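Long-range contact in acyl-CoA-binding domain-containing protein 1 (Oryza sativa Japonica Group, PDB 5H3G), which binds medium- and long-chain acyl-CoA esters with high affinity and may take part in phospholipid biosynthesis: residues Leu35-Thr40 with Asp61-Val66. Numbering follows the deposited sequence.
Sequences LYKQAT and DAWKAV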
# COMPACT_ATOMS: atom_id res chain seq x y z
N LEU A 35 2.61 0.77 -1.90
CA LEU A 35 1.76 0.72 -3.08
C LEU A 35 0.78 1.89 -3.10
O LEU A 35 0.47 2.42 -4.16
CB LEU A 35 1.00 -0.60 -3.13
CG LEU A 35 1.87 -1.80 -3.49
CD1 LEU A 35 1.09 -3.08 -3.21
CD2 LEU A 35 2.23 -1.66 -4.95
N TYR A 36 0.28 2.30 -1.93
CA TYR A 36 -0.63 3.44 -1.90
C TYR A 36 0.07 4.71 -2.36
O TYR A 36 -0.48 5.48 -3.16
CB TYR A 36 -1.20 3.62 -0.50
CG TYR A 36 -2.28 4.68 -0.45
CD1 TYR A 36 -3.59 4.36 -0.75
CD2 TYR A 36 -1.98 6.00 -0.13
CE1 TYR A 36 -4.60 5.33 -0.70
CE2 TYR A 36 -2.96 6.97 -0.10
CZ TYR A 36 -4.28 6.63 -0.38
OH TYR A 36 -5.26 7.59 -0.34
N LYS A 37 1.27 4.96 -1.85
CA LYS A 37 2.07 6.08 -2.34
C LYS A 37 2.28 5.99 -3.84
O LYS A 37 2.03 6.95 -4.58
CB LYS A 37 3.41 6.12 -1.62
CG LYS A 37 3.32 6.37 -0.11
CD LYS A 37 2.63 7.69 0.18
CE LYS A 37 3.33 8.89 -0.44
NZ LYS A 37 2.82 10.16 0.18
N GLN A 38 2.77 4.85 -4.31
CA GLN A 38 3.06 4.69 -5.74
C GLN A 38 1.81 4.90 -6.58
O GLN A 38 1.85 5.56 -7.63
CB GLN A 38 3.65 3.31 -5.99
CG GLN A 38 4.18 3.17 -7.41
CD GLN A 38 5.41 4.02 -7.66
OE1 GLN A 38 6.10 4.44 -6.73
NE2 GLN A 38 5.69 4.29 -8.93
N ALA A 39 0.67 4.36 -6.13
CA ALA A 39 -0.58 4.44 -6.88
C ALA A 39 -1.09 5.86 -7.01
O ALA A 39 -1.61 6.25 -8.06
CB ALA A 39 -1.64 3.57 -6.19
N THR A 40 -0.96 6.67 -5.96
CA THR A 40 -1.55 7.99 -5.94
C THR A 40 -0.59 9.09 -6.40
O THR A 40 -1.01 9.98 -7.14
CB THR A 40 -2.07 8.33 -4.55
OG1 THR A 40 -1.01 8.21 -3.59
CG2 THR A 40 -3.20 7.39 -4.15
N ASP A 61 11.61 2.97 2.17
CA ASP A 61 12.08 1.77 1.47
C ASP A 61 10.93 1.02 0.82
O ASP A 61 11.07 0.49 -0.29
CB ASP A 61 12.83 0.85 2.44
CG ASP A 61 14.24 1.33 2.75
OD1 ASP A 61 14.76 2.24 2.06
OD2 ASP A 61 14.85 0.79 3.70
N ALA A 62 9.78 0.95 1.49
CA ALA A 62 8.65 0.24 0.90
C ALA A 62 8.17 0.94 -0.36
O ALA A 62 7.75 0.30 -1.33
CB ALA A 62 7.51 0.14 1.92
N TRP A 63 8.23 2.27 -0.37
CA TRP A 63 7.80 3.04 -1.53
C TRP A 63 8.83 2.93 -2.65
O TRP A 63 8.49 2.68 -3.81
CB TRP A 63 7.58 4.49 -1.09
CG TRP A 63 7.05 5.44 -2.09
CD1 TRP A 63 6.58 5.18 -3.34
CD2 TRP A 63 6.90 6.85 -1.89
NE1 TRP A 63 6.17 6.35 -3.95
CE2 TRP A 63 6.36 7.39 -3.07
CE3 TRP A 63 7.19 7.71 -0.83
CZ2 TRP A 63 6.10 8.75 -3.21
CZ3 TRP A 63 6.94 9.06 -0.97
CH2 TRP A 63 6.39 9.57 -2.15
N LYS A 64 10.11 3.07 -2.31
CA LYS A 64 11.19 2.88 -3.28
C LYS A 64 11.09 1.53 -3.98
O LYS A 64 11.37 1.41 -5.18
CB LYS A 64 12.53 3.04 -2.57
CG LYS A 64 13.77 2.82 -3.44
CD LYS A 64 13.85 3.81 -4.58
CE LYS A 64 15.18 3.67 -5.32
NZ LYS A 64 15.38 4.72 -6.37
N ALA A 65 10.65 0.51 -3.25
CA ALA A 65 10.64 -0.85 -3.78
C ALA A 65 9.66 -1.03 -4.93
O ALA A 65 9.83 -1.97 -5.72
CB ALA A 65 10.31 -1.85 -2.67
N VAL A 66 8.65 -0.18 -5.06
CA VAL A 66 7.68 -0.31 -6.14
C VAL A 66 7.85 0.80 -7.17
O VAL A 66 6.95 1.06 -7.97
CB VAL A 66 6.24 -0.38 -5.60
CG1 VAL A 66 6.03 -1.69 -4.87
CG2 VAL A 66 5.98 0.80 -4.63
O HOH W 1 8.78 4.73 -5.84
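Lys-37 and Trp-63 form a CH-pi contact in the four-helix acyl-CoA-binding fold, where helix 26-41 packs against the short helix 57-64 and the residues that follow it. Lys-37 CB lies 3.4 Å from the centroid of the five-membered ring of Trp-63, only 6° off its normal. The lysine chain bends at chi2 and again at chi3, which folds it back over the same face and brings Lys-37 CE to 3.6 Å from Trp-63 CH2, at the six-membered end of the indole. Trp-63 CG stands anti to the backbone N (chi1 -176°), carrying the indole across to helix 26-41. At the ring's edge and in its plane sits Gln-38 OE1, 3.4 Å from Trp-63 NE1, with the amide plane turned 65° from the indole; NE1 itself is hydrogen-bonded to the carbonyl of Gly-42. A water donates to both Gln-38 OE1, at 2.8 Å, and Trp-63 O, bridging the two helices. Gln-38 NE2 turns to Asp-43 OD1 and Lys-69 O, so this buried amide has partners at both ends. Beyond it, Val-66 divides its methyls between two residues, CG2 meeting Gln-38 CB at 3.7 Å and CG1 reaching Leu-35 CD2 at 3.8 Å. An alanine in place of Trp-63 would probably leave the carbonyl of Gly-42 without its indole donor and the folded Lys-37 chain without the face it lies on. Leu-35 and Lys-37 belong to the acyl-CoA site inferred from related proteins, and their packing against Val-66 and Trp-63 would probably help to position that part of helix 26-41: the aliphatic part of the lysine lying over the ring probably helps to hold that chain in its folded course, while the water joins the glutamine amide to the backbone of helix 57-64.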